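Local coordinates for protein multiheme cytochrome cf (Carboxydothermus ferrireducens DSM 11255, PDB 6QVM) that probably acts as an S-layer-embedded extracellular Fe(III) reductase, carrying electrons along eleven hemes c towards insoluble iron acceptors, at residues I570-L573 and T574-N577; G470-C473 and V474-H477; S591-S594 and C595-C598; H391-G394 and G395-N398. All coordinates share one frame; numbering follows the deposited sequence.

Contact 1 (I570-L573 and T574-N577); sequences IDNL and TIKN. With NGA (2-acetamido-2-deoxy-beta-D-galactopyranose), chain D.
N572 and L573 lead strand 567-572 straight into a single helical turn, whose backbone closes through K576 N to N572 O (3.0 Å) and N577 N to L573 O (3.2 Å), both spanning four residues. The amide of N572 covers the start of this turn. Its CG stands opposite the backbone N (chi1 -165°), which swings OD1 back over the first helical N-H groups: OD1 accepts from I575 N at 3.2 Å in a fairly straight bond (161°), with the donor well above the amide plane, and more weakly from T574 N. The other end of the amide is held as well, because ND2 donates to D399 and Y560, so both its position and its flip are fixed. I575 runs slantwise across this group, CG1 lying 3.4 Å from N572 CG. On the outer side L573 and K576 extend alongside each other, L573 CD2 being 4.0 Å from K576 CD, while L573 CD1 comes within 3.1 Å of O6 of the N-acetylgalactosamine. T574 OG1 turns to E400 N on the adjoining strand. The arrangement is that of an asparagine N-cap at a strand-to-helix junction, here forming one wall of a glycan site with E400 and Y411.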
loop_
_atom_site.group_PDB
_atom_site.type_symbol
_atom_site.label_atom_id
_atom_site.label_comp_id
_atom_site.label_asym_id
_atom_site.label_seq_id
_atom_site.Cartn_x
_atom_site.Cartn_y
_atom_site.Cartn_z
ATOM N N ILE A 570 17.255 23.252 10.214
ATOM C CA ILE A 570 17.695 21.917 10.590
ATOM C C ILE A 570 18.682 21.405 9.553
ATOM O O ILE A 570 18.467 21.554 8.345
ATOM C CB ILE A 570 16.512 20.939 10.731
ATOM C CG1 ILE A 570 15.427 21.537 11.629
ATOM C CG2 ILE A 570 16.990 19.602 11.275
ATOM C CD1 ILE A 570 14.468 20.507 12.207
ATOM N N ASP A 571 19.771 20.814 10.038
ATOM C CA ASP A 571 20.651 19.993 9.223
ATOM C C ASP A 571 20.344 18.533 9.525
ATOM O O ASP A 571 20.515 18.074 10.661
ATOM C CB ASP A 571 22.125 20.312 9.480
ATOM C CG ASP A 571 22.574 21.591 8.789
ATOM O OD1 ASP A 571 21.702 22.318 8.267
ATOM O OD2 ASP A 571 23.794 21.872 8.776
ATOM N N ASN A 572 19.864 17.819 8.511
ATOM C CA ASN A 572 19.497 16.412 8.638
ATOM C C ASN A 572 20.767 15.589 8.463
ATOM O O ASN A 572 21.234 15.372 7.343
ATOM C CB ASN A 572 18.430 16.050 7.613
ATOM C CG ASN A 572 17.754 14.730 7.911
ATOM O OD1 ASN A 572 18.392 13.782 8.376
ATOM N ND2 ASN A 572 16.457 14.658 7.650
ATOM N N LEU A 573 21.331 15.127 9.578
ATOM C CA LEU A 573 22.573 14.366 9.524
ATOM C C LEU A 573 22.372 12.959 8.979
ATOM O O LEU A 573 23.334 12.355 8.495
ATOM C CB LEU A 573 23.219 14.308 10.913
ATOM C CG LEU A 573 23.591 15.692 11.450
ATOM C CD1 LEU A 573 24.252 15.618 12.810
ATOM C CD2 LEU A 573 24.482 16.414 10.457
ATOM N N THR A 574 21.151 12.426 9.044
ATOM C CA THR A 574 20.878 11.141 8.408
ATOM C C THR A 574 20.976 11.256 6.893
ATOM O O THR A 574 21.550 10.383 6.231
ATOM C CB THR A 574 19.499 10.625 8.815
ATOM O OG1 THR A 574 19.365 10.656 10.243
ATOM C CG2 THR A 574 19.300 9.203 8.319
ATOM N N ILE A 575 20.430 12.333 6.328
ATOM C CA ILE A 575 20.580 12.591 4.900
ATOM C C ILE A 575 22.043 12.845 4.566
ATOM O O ILE A 575 22.580 12.314 3.587
ATOM C CB ILE A 575 19.699 13.782 4.477
ATOM C CG1 ILE A 575 18.232 13.522 4.821
ATOM C CG2 ILE A 575 19.863 14.074 2.989
ATOM C CD1 ILE A 575 17.690 12.242 4.226
ATOM N N LYS A 576 22.710 13.657 5.391
ATOM C CA LYS A 576 24.043 14.145 5.059
ATOM C C LYS A 576 25.070 13.018 4.982
ATOM O O LYS A 576 26.010 13.092 4.181
ATOM C CB LYS A 576 24.482 15.191 6.084
ATOM C CG LYS A 576 25.791 15.878 5.754
ATOM C CD LYS A 576 26.219 16.810 6.880
ATOM C CE LYS A 576 27.551 17.471 6.564
ATOM N NZ LYS A 576 27.881 18.547 7.534
ATOM N N ASN A 577 24.908 11.968 5.786
ATOM C CA ASN A 577 25.908 10.913 5.903
ATOM C C ASN A 577 25.464 9.608 5.244
ATOM O O ASN A 577 25.832 8.524 5.703
ATOM C CB ASN A 577 26.252 10.671 7.372
ATOM C CG ASN A 577 26.744 11.924 8.068
ATOM O OD1 ASN A 577 26.302 12.243 9.171
ATOM N ND2 ASN A 577 27.647 12.654 7.420
HETATM C C1 NGA D . 26.982 9.633 15.097
HETATM C C2 NGA D . 28.463 9.558 15.552
HETATM C C3 NGA D . 28.494 10.830 16.402
HETATM C C4 NGA D . 28.218 12.031 15.525
HETATM C C5 NGA D . 26.922 11.873 14.759
HETATM C C6 NGA D . 26.728 13.040 13.803
HETATM C C7 NGA D . 29.704 7.389 15.862
HETATM C C8 NGA D . 29.591 6.024 16.502
HETATM N N2 NGA D . 28.756 8.290 16.211
HETATM O O3 NGA D . 29.663 11.315 16.959
HETATM O O4 NGA D . 29.292 12.156 14.621
HETATM O O5 NGA D . 26.961 10.631 14.078
HETATM O O6 NGA D . 25.456 12.846 13.242
HETATM O O7 NGA D . 30.645 7.595 15.083
#

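Contact 2 (G470-C473 and V474-H477); sequences GITC and VTCH. With HEC (heme c), chain L.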
loop_
_atom_site.group_PDB
_atom_site.type_symbol
_atom_site.label_atom_id
_atom_site.label_comp_id
_atom_site.label_asym_id
_atom_site.label_seq_id
_atom_site.Cartn_x
_atom_site.Cartn_y
_atom_site.Cartn_z
ATOM N N GLY A 470 8.501 0.991 16.175
ATOM C CA GLY A 470 7.958 2.218 16.722
ATOM C C GLY A 470 6.845 2.731 15.836
ATOM O O GLY A 470 6.123 1.960 15.199
ATOM N N ILE A 471 6.702 4.043 15.784
ATOM C CA ILE A 471 5.741 4.652 14.872
ATOM C C ILE A 471 6.363 4.724 13.484
ATOM O O ILE A 471 7.534 5.083 13.329
ATOM C CB ILE A 471 5.326 6.041 15.384
ATOM C CG1 ILE A 471 4.606 5.918 16.731
ATOM C CG2 ILE A 471 4.458 6.753 14.363
ATOM C CD1 ILE A 471 4.471 7.232 17.464
ATOM N N THR A 472 5.590 4.356 12.465
ATOM C CA THR A 472 6.075 4.309 11.094
ATOM C C THR A 472 5.099 5.042 10.186
ATOM O O THR A 472 4.076 5.566 10.635
ATOM C CB THR A 472 6.252 2.869 10.604
ATOM O OG1 THR A 472 4.986 2.197 10.625
ATOM C CG2 THR A 472 7.235 2.119 11.495
ATOM N N CYS A 473 5.431 5.072 8.890
ATOM C CA CYS A 473 4.603 5.781 7.914
ATOM C C CYS A 473 3.156 5.317 7.980
ATOM O O CYS A 473 2.228 6.134 8.039
ATOM C CB CYS A 473 5.146 5.567 6.500
ATOM S SG CYS A 473 6.900 5.847 6.279
ATOM N N VAL A 474 2.948 3.997 7.982
ATOM C CA VAL A 474 1.599 3.439 7.947
ATOM C C VAL A 474 0.898 3.508 9.291
ATOM O O VAL A 474 -0.257 3.076 9.398
ATOM C CB VAL A 474 1.624 1.991 7.421
ATOM C CG1 VAL A 474 2.178 1.974 6.008
ATOM C CG2 VAL A 474 2.453 1.107 8.330
ATOM N N THR A 475 1.553 4.040 10.323
ATOM C CA THR A 475 0.822 4.417 11.526
ATOM C C THR A 475 -0.159 5.542 11.223
ATOM O O THR A 475 -1.297 5.539 11.708
ATOM C CB THR A 475 1.791 4.843 12.629
ATOM O OG1 THR A 475 2.701 3.776 12.921
ATOM C CG2 THR A 475 1.033 5.213 13.887
ATOM N N CYS A 476 0.260 6.502 10.403
ATOM C CA CYS A 476 -0.563 7.649 10.053
ATOM C C CYS A 476 -1.133 7.593 8.643
ATOM O O CYS A 476 -2.202 8.156 8.406
ATOM C CB CYS A 476 0.241 8.944 10.209
ATOM S SG CYS A 476 1.010 9.211 11.842
ATOM N N HIS A 477 -0.459 6.930 7.704
ATOM C CA HIS A 477 -0.888 6.883 6.313
ATOM C C HIS A 477 -1.353 5.483 5.946
ATOM O O HIS A 477 -0.752 4.490 6.358
ATOM C CB HIS A 477 0.243 7.284 5.361
ATOM C CG HIS A 477 0.758 8.670 5.569
ATOM N ND1 HIS A 477 0.205 9.772 4.951
ATOM C CD2 HIS A 477 1.794 9.131 6.307
ATOM C CE1 HIS A 477 0.871 10.855 5.312
ATOM N NE2 HIS A 477 1.840 10.494 6.134
HETATM FE FE HEC L . 3.327 11.746 6.533
HETATM C CHA HEC L . 2.038 14.488 4.932
HETATM C CHB HEC L . 4.658 10.650 3.585
HETATM C CHC HEC L . 4.994 9.245 8.238
HETATM C CHD HEC L . 1.375 12.301 9.300
HETATM N NA HEC L . 3.321 12.420 4.607
HETATM C C1A HEC L . 2.748 13.593 4.159
HETATM C C2A HEC L . 3.040 13.718 2.744
HETATM C C3A HEC L . 3.762 12.655 2.373
HETATM C C4A HEC L . 3.951 11.823 3.538
HETATM C CMA HEC L . 4.289 12.377 0.953
HETATM C CAA HEC L . 2.610 14.900 1.847
HETATM C CBA HEC L . 3.573 16.045 2.176
HETATM C CGA HEC L . 3.194 17.293 1.430
HETATM O O1A HEC L . 3.975 17.673 0.521
HETATM O O2A HEC L . 2.134 17.905 1.735
HETATM N NB HEC L . 4.567 10.223 6.019
HETATM C C1B HEC L . 5.063 10.013 4.743
HETATM C C2B HEC L . 6.098 9.008 4.832
HETATM C C3B HEC L . 6.183 8.597 6.112
HETATM C C4B HEC L . 5.227 9.371 6.886
HETATM C CMB HEC L . 6.883 8.464 3.627
HETATM C CAB HEC L . 7.147 7.534 6.710
HETATM C CBB HEC L . 8.643 7.900 6.504
HETATM N NC HEC L . 3.147 10.871 8.390
HETATM C C1C HEC L . 4.014 9.931 8.926
HETATM C C2C HEC L . 3.716 9.763 10.336
HETATM C C3C HEC L . 2.762 10.666 10.662
HETATM C C4C HEC L . 2.362 11.340 9.428
HETATM C CMC HEC L . 4.525 8.850 11.293
HETATM C CAC HEC L . 2.080 10.893 12.044
HETATM C CBC HEC L . 3.074 11.271 13.169
HETATM N ND HEC L . 1.925 13.170 7.033
HETATM C C1D HEC L . 1.249 13.197 8.253
HETATM C C2D HEC L . 0.355 14.326 8.244
HETATM C C3D HEC L . 0.560 15.008 6.889
HETATM C C4D HEC L . 1.564 14.231 6.204
HETATM C CMD HEC L . -0.601 14.751 9.373
HETATM C CAD HEC L . -0.148 16.280 6.389
HETATM C CBD HEC L . 0.864 17.417 6.529
HETATM C CGD HEC L . 0.221 18.748 6.232
HETATM O O1D HEC L . 0.936 19.641 5.702
HETATM O O2D HEC L . -0.998 18.913 6.517
#
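C473, C476 and H477 hold heme c directly: C473 SG is bonded to CAB at 1.8 Å, C476 SG to CAC at 2.0 Å, and H477 NE2 binds the iron at 2.0 Å. This is the CXXCH heme-attachment motif of a c-type cytochrome, with two thioether links and the histidine as axial ligand; H559 supplies the second axial nitrogen. The rotation of the H477 imidazole is fixed at its far nitrogen, since ND1 donates to K487 O, a bond that would probably make the ring a stronger electron donor to the iron. Behind these ligands C473 O accepts twice, from H477 N at 2.8 Å, close to the carbonyl plane, and from C476 N, which lies above that plane. One layer further out, T475 OG1, lying opposite its own carbonyl carbon (chi1 -58°), takes T472 N at 3.0 Å in an almost linear bond (174°), and T475 N returns to T472 O at 3.0 Å. The same hydroxyl also meets Q437 OE1. Replacing T475 by an alanine removes the hydroxyl, and T472 N and Q437 would then probably lose the partner they share, letting the entrance to the heme-binding turn shift. I471 CG2 touches both T475 CB, 3.7 Å away, and the heme methyl CMC. T472 OG1 is hydrogen-bonded to A378 O, in the loop before helix 381-384. The short helix 473-476 lies beside helix 437-449, where T475 touches R440.

Contact 3 (S591-S594 and C595-C598); sequences SYNS and CSVC. With HEC (heme c), chain O.
N593 reaches forward from the end of strand 589-593 and grips the two backbone N-H groups that follow S594. Its OD1 accepts from C595 N at 2.8 Å, with a fair angle of 154° and the donor tilted only slightly from the amide plane; a second, weak bond comes from S596 N at 3.1 Å. The extended first torsion (chi1 -174°) carries the amide over the turn in this way. S596 folds its hydroxyl back against the flat group, OG lying 3.4 Å from N593 CG. Exchange for an alanine would probably strip C595 N and S596 N of their shared acceptor and free the turn to move. S594 anchors the buried side, where its OG meets C552 O and G564 N in the neighbouring loops. A covalent bond completes the tight part: C595 SG is joined to CAB of heme c at 1.9 Å. The far side is looser. V597 and C598 are exposed and make no contact with residues 591-594; there a water bridges instead, accepting from V597 N at 2.9 Å and giving a weak bond to S594 O, while C598 N closes on C595 O over a long 3.3 Å. On this exposed side C598 is fixed through its own thioether, SG to CAC of the heme at 1.8 Å. The contact is an Asx turn leading from an edge strand of the antiparallel sheet into the CXXC portion of a CXXCH heme-attachment motif, with both thioether links of a c-type heme in place.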
loop_
_atom_site.group_PDB
_atom_site.type_symbol
_atom_site.label_atom_id
_atom_site.label_comp_id
_atom_site.label_asym_id
_atom_site.label_seq_id
_atom_site.Cartn_x
_atom_site.Cartn_y
_atom_site.Cartn_z
ATOM N N SER A 591 14.439 24.304 6.232
ATOM C CA SER A 591 14.186 25.581 6.879
ATOM C C SER A 591 12.736 25.970 6.643
ATOM O O SER A 591 12.269 25.937 5.501
ATOM C CB SER A 591 15.124 26.652 6.322
ATOM O OG SER A 591 15.499 27.564 7.332
ATOM N N TYR A 592 12.028 26.327 7.713
ATOM C CA TYR A 592 10.650 26.763 7.558
ATOM C C TYR A 592 10.254 27.725 8.671
ATOM O O TYR A 592 10.909 27.822 9.711
ATOM C CB TYR A 592 9.683 25.573 7.516
ATOM C CG TYR A 592 9.829 24.561 8.640
ATOM C CD1 TYR A 592 9.201 24.748 9.868
ATOM C CD2 TYR A 592 10.556 23.394 8.457
ATOM C CE1 TYR A 592 9.316 23.808 10.887
ATOM C CE2 TYR A 592 10.683 22.458 9.466
ATOM C CZ TYR A 592 10.062 22.667 10.678
ATOM O OH TYR A 592 10.183 21.737 11.684
ATOM N N ASN A 593 9.150 28.430 8.425
ATOM C CA ASN A 593 8.528 29.331 9.387
ATOM C C ASN A 593 7.209 28.707 9.832
ATOM O O ASN A 593 6.323 28.471 9.002
ATOM C CB ASN A 593 8.307 30.711 8.763
ATOM C CG ASN A 593 7.792 31.748 9.760
ATOM O OD1 ASN A 593 7.000 31.443 10.651
ATOM N ND2 ASN A 593 8.234 32.993 9.589
ATOM N N SER A 594 7.075 28.449 11.135
ATOM C CA SER A 594 5.895 27.766 11.652
ATOM C C SER A 594 4.720 28.702 11.918
ATOM O O SER A 594 3.673 28.227 12.373
ATOM C CB SER A 594 6.230 27.009 12.946
ATOM O OG SER A 594 7.032 25.869 12.688
ATOM N N CYS A 595 4.855 30.005 11.640
ATOM C CA CYS A 595 3.897 30.983 12.133
ATOM C C CYS A 595 3.414 31.984 11.092
ATOM O O CYS A 595 2.406 32.662 11.345
ATOM C CB CYS A 595 4.499 31.768 13.307
ATOM S SG CYS A 595 5.347 30.739 14.514
ATOM N N SER A 596 4.069 32.097 9.935
ATOM C CA SER A 596 3.753 33.180 9.010
ATOM C C SER A 596 2.531 32.904 8.130
ATOM O O SER A 596 2.286 33.669 7.190
ATOM C CB SER A 596 4.963 33.500 8.136
ATOM O OG SER A 596 5.416 32.358 7.439
ATOM N N VAL A 597 1.756 31.851 8.406
ATOM C CA VAL A 597 0.449 31.738 7.767
ATOM C C VAL A 597 -0.491 32.797 8.327
ATOM O O VAL A 597 -1.334 33.340 7.602
ATOM C CB VAL A 597 -0.116 30.314 7.939
ATOM C CG1 VAL A 597 -1.615 30.282 7.673
ATOM C CG2 VAL A 597 0.606 29.347 7.010
ATOM N N CYS A 598 -0.341 33.136 9.606
ATOM C CA CYS A 598 -1.129 34.177 10.251
ATOM C C CYS A 598 -0.285 35.366 10.685
ATOM O O CYS A 598 -0.647 36.515 10.418
ATOM C CB CYS A 598 -1.867 33.589 11.460
ATOM S SG CYS A 598 -2.787 32.086 11.074
HETATM FE FE HEC O . 0.019 33.231 17.039
HETATM C CHA HEC O . -1.114 35.800 19.016
HETATM C CHB HEC O . 2.939 33.139 18.901
HETATM C CHC HEC O . 1.245 30.742 14.996
HETATM C CHD HEC O . -2.758 33.513 14.989
HETATM N NA HEC O . 0.776 34.278 18.642
HETATM C C1A HEC O . 0.125 35.287 19.326
HETATM C C2A HEC O . 0.975 35.714 20.420
HETATM C C3A HEC O . 2.089 34.973 20.387
HETATM C C4A HEC O . 1.991 34.064 19.266
HETATM C CMA HEC O . 3.267 35.084 21.373
HETATM C CAA HEC O . 0.647 36.812 21.457
HETATM C CBA HEC O . -0.385 36.218 22.412
HETATM C CGA HEC O . -0.692 37.163 23.548
HETATM O O1A HEC O . 0.067 38.149 23.753
HETATM O O2A HEC O . -1.702 36.917 24.259
HETATM N NB HEC O . 1.740 32.139 16.978
HETATM C C1B HEC O . 2.833 32.296 17.817
HETATM C C2B HEC O . 3.872 31.393 17.377
HETATM C C3B HEC O . 3.406 30.730 16.299
HETATM C C4B HEC O . 2.058 31.187 16.023
HETATM C CMB HEC O . 5.259 31.262 18.055
HETATM C CAB HEC O . 4.162 29.671 15.474
HETATM C CBB HEC O . 4.334 28.412 16.341
HETATM N NC HEC O . -0.608 32.339 15.291
HETATM C C1C HEC O . 0.008 31.264 14.673
HETATM C C2C HEC O . -0.921 30.721 13.695
HETATM C C3C HEC O . -1.983 31.551 13.629
HETATM C C4C HEC O . -1.828 32.545 14.672
HETATM C CMC HEC O . -0.582 29.609 12.678
HETATM C CAC HEC O . -3.222 31.470 12.698
HETATM C CBC HEC O . -4.058 30.201 12.959
HETATM N ND HEC O . -1.671 34.454 17.004
HETATM C C1D HEC O . -2.681 34.393 16.046
HETATM C C2D HEC O . -3.658 35.412 16.340
HETATM C C3D HEC O . -3.140 36.122 17.599
HETATM C C4D HEC O . -1.903 35.463 17.937
HETATM C CMD HEC O . -4.944 35.703 15.540
HETATM C CAD HEC O . -3.795 37.295 18.353
HETATM C CBD HEC O . -5.026 36.786 19.097
HETATM C CGD HEC O . -5.891 37.954 19.512
HETATM O O1D HEC O . -5.361 38.898 20.160
HETATM O O2D HEC O . -7.117 37.931 19.206
HETATM O O HOH W 1 2.049 29.417 10.043
#

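Contact 4 (H391-G394 and G395-N398); sequences HHRG and GEYN. With CA (calcium ion), chain S; HEC (heme c), chain H.
E396 OE1 is gripped from two directions, by R393 NE at 2.7 Å and by the backbone N of H559. The arginine bond is a salt bridge: it arrives on the syn side of the carboxylate and lies within the guanidinium plane, although the two flat groups are turned 63° from each other. R393 has to bend at chi2 and chi3 to bring NE round, and its NH2 adds a weak bond to E396 OE2 while also meeting A390 O. OE2 is shared as well, taking a weak bond from G394 N at 3.1 Å. E396 folds back over the turn because its CG sits between the backbone N and carbonyl carbon (chi1 64°). The buried charges thereby answer one another. G394 runs through backbone angles (phi 117°) at which a beta-carbon would collide with the carbonyl oxygen of R393, and its own O then accepts from Y397 N at 3.2 Å, starting the 3-10 turn 395-397. On the other flank R393 N donates to the heme propionate oxygen O2D at 2.7 Å, nearly straight. The neighbouring H392 lays one ring face against the same heme, its CE1 3.2 Å from C4C, while its ND1 is held by E388. G395 O binds the calcium ion at 2.5 Å beside three waters. Together with N398, E384 and D399 it makes a loop-built calcium site, set in a turn that also packs against the hemes.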
loop_
_atom_site.group_PDB
_atom_site.type_symbol
_atom_site.label_atom_id
_atom_site.label_comp_id
_atom_site.label_asym_id
_atom_site.label_seq_id
_atom_site.Cartn_x
_atom_site.Cartn_y
_atom_site.Cartn_z
ATOM N N HIS A 391 14.388 16.016 -0.557
ATOM C CA HIS A 391 13.383 16.707 -1.359
ATOM C C HIS A 391 12.002 16.078 -1.226
ATOM O O HIS A 391 11.000 16.732 -1.539
ATOM C CB HIS A 391 13.797 16.711 -2.832
ATOM C CG HIS A 391 14.834 17.733 -3.170
ATOM N ND1 HIS A 391 15.704 17.587 -4.228
ATOM C CD2 HIS A 391 15.137 18.921 -2.595
ATOM C CE1 HIS A 391 16.499 18.641 -4.291
ATOM N NE2 HIS A 391 16.174 19.465 -3.311
ATOM N N HIS A 392 11.925 14.834 -0.763
ATOM C CA HIS A 392 10.692 14.060 -0.793
ATOM C C HIS A 392 10.264 13.743 0.633
ATOM O O HIS A 392 11.011 13.111 1.386
ATOM C CB HIS A 392 10.883 12.800 -1.638
ATOM C CG HIS A 392 11.327 13.094 -3.038
ATOM N ND1 HIS A 392 12.531 12.663 -3.551
ATOM C CD2 HIS A 392 10.735 13.810 -4.023
ATOM C CE1 HIS A 392 12.656 13.090 -4.796
ATOM N NE2 HIS A 392 11.577 13.786 -5.109
ATOM N N ARG A 393 9.049 14.157 0.984
ATOM C CA ARG A 393 8.664 14.306 2.379
ATOM C C ARG A 393 8.383 12.961 3.039
ATOM O O ARG A 393 8.050 11.976 2.379
ATOM C CB ARG A 393 7.436 15.211 2.484
ATOM C CG ARG A 393 7.661 16.640 1.992
ATOM C CD ARG A 393 8.307 17.531 3.050
ATOM N NE ARG A 393 9.558 16.978 3.561
ATOM C CZ ARG A 393 10.730 17.074 2.939
ATOM N NH1 ARG A 393 10.814 17.704 1.777
ATOM N NH2 ARG A 393 11.817 16.534 3.475
ATOM N N GLY A 394 8.527 12.933 4.365
ATOM C CA GLY A 394 8.195 11.762 5.150
ATOM C C GLY A 394 9.387 11.165 5.871
ATOM O O GLY A 394 9.330 10.941 7.082
ATOM N N GLY A 395 10.477 10.910 5.140
ATOM C CA GLY A 395 11.609 10.197 5.708
ATOM C C GLY A 395 12.257 10.885 6.895
ATOM O O GLY A 395 12.823 10.217 7.762
ATOM N N GLU A 396 12.178 12.219 6.961
ATOM C CA GLU A 396 12.863 12.957 8.017
ATOM C C GLU A 396 12.287 12.689 9.402
ATOM O O GLU A 396 12.936 13.029 10.394
ATOM C CB GLU A 396 12.812 14.458 7.737
ATOM C CG GLU A 396 11.401 15.041 7.742
ATOM C CD GLU A 396 10.774 15.092 6.355
ATOM O OE1 GLU A 396 9.998 16.037 6.089
ATOM O OE2 GLU A 396 11.063 14.192 5.534
ATOM N N TYR A 397 11.103 12.078 9.495
ATOM C CA TYR A 397 10.420 11.953 10.779
ATOM C C TYR A 397 11.216 11.151 11.806
ATOM O O TYR A 397 10.987 11.315 13.010
ATOM C CB TYR A 397 9.041 11.316 10.576
ATOM C CG TYR A 397 9.020 9.825 10.806
ATOM C CD1 TYR A 397 9.507 8.951 9.847
ATOM C CD2 TYR A 397 8.513 9.292 11.984
ATOM C CE1 TYR A 397 9.501 7.586 10.055
ATOM C CE2 TYR A 397 8.497 7.927 12.200
ATOM C CZ TYR A 397 8.995 7.077 11.233
ATOM O OH TYR A 397 8.976 5.716 11.441
ATOM N N ASN A 398 12.131 10.281 11.367
ATOM C CA ASN A 398 12.937 9.475 12.280
ATOM C C ASN A 398 14.431 9.735 12.111
ATOM O O ASN A 398 15.250 8.902 12.506
ATOM C CB ASN A 398 12.636 7.984 12.107
ATOM C CG ASN A 398 12.937 7.472 10.707
ATOM O OD1 ASN A 398 13.459 8.193 9.856
ATOM N ND2 ASN A 398 12.609 6.210 10.467
HETATM CA CA CA S . 14.504 8.440 7.683
HETATM FE FE HEC H . 9.652 12.946 -7.807
HETATM C CHA HEC H . 6.667 13.838 -6.287
HETATM C CHB HEC H . 8.907 15.068 -10.412
HETATM C CHC HEC H . 12.726 12.280 -9.218
HETATM C CHD HEC H . 10.209 10.525 -5.463
HETATM N NA HEC H . 8.084 14.216 -8.264
HETATM C C1A HEC H . 6.939 14.405 -7.512
HETATM C C2A HEC H . 6.079 15.329 -8.224
HETATM C C3A HEC H . 6.692 15.673 -9.363
HETATM C C4A HEC H . 7.966 14.980 -9.410
HETATM C CMA HEC H . 6.131 16.631 -10.434
HETATM C CAA HEC H . 4.704 15.830 -7.728
HETATM C CBA HEC H . 4.966 17.016 -6.797
HETATM C CGA HEC H . 3.671 17.644 -6.349
HETATM O O1A HEC H . 2.813 16.936 -5.752
HETATM O O2A HEC H . 3.516 18.873 -6.578
HETATM N NB HEC H . 10.625 13.527 -9.513
HETATM C C1B HEC H . 10.165 14.493 -10.393
HETATM C C2B HEC H . 11.240 14.792 -11.315
HETATM C C3B HEC H . 12.302 14.022 -10.993
HETATM C C4B HEC H . 11.929 13.211 -9.851
HETATM C CMB HEC H . 11.122 15.814 -12.467
HETATM C CAB HEC H . 13.686 13.968 -11.687
HETATM C CBB HEC H . 14.411 15.333 -11.631
HETATM N NC HEC H . 11.166 11.628 -7.430
HETATM C C1C HEC H . 12.365 11.537 -8.113
HETATM C C2C HEC H . 13.195 10.547 -7.452
HETATM C C3C HEC H . 12.501 10.058 -6.407
HETATM C C4C HEC H . 11.214 10.732 -6.382
HETATM C CMC HEC H . 14.609 10.134 -7.913
HETATM C CAC HEC H . 12.929 8.962 -5.399
HETATM C CBC HEC H . 14.132 9.436 -4.560
HETATM N ND HEC H . 8.587 12.275 -6.159
HETATM C C1D HEC H . 9.066 11.286 -5.306
HETATM C C2D HEC H . 8.164 11.170 -4.190
HETATM C C3D HEC H . 7.051 12.204 -4.439
HETATM C C4D HEC H . 7.402 12.840 -5.686
HETATM C CMD HEC H . 8.338 10.175 -3.027
HETATM C CAD HEC H . 5.814 12.522 -3.568
HETATM C CBD HEC H . 6.245 12.893 -2.147
HETATM C CGD HEC H . 6.779 14.300 -2.111
HETATM O O1D HEC H . 6.538 15.044 -3.090
HETATM O O2D HEC H . 7.440 14.684 -1.116
HETATM O O HOH W 2 15.620 7.091 5.884
HETATM O O HOH W 3 15.253 10.019 5.928
HETATM O O HOH W 4 16.236 6.771 8.775
#

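Contact 4 lies between contacts 1 and 2. Its centre is about 12 Å from that of contact 2, and the two are joined by a probable hydrogen bond from Y397 OH to I471 O (2.5 Å). Contact 1, centred about 11 Å from contact 4, packs N572 ND2 on E396 CB (3.7 Å). D399 ties the calcium site to contact 1, and H559 ties E396 to the iron of contact 2. Contact 3 touches none of the others; its centre is about 22 Å from that of contact 1, though their nearest atoms come within about 4 Å, and strands 567-572 and 589-593 are neighbours in one sheet. Contacts 1, 2 and 4 thus join a glycan-lining residue, the calcium site and two hemes, while contact 3 carries a further heme.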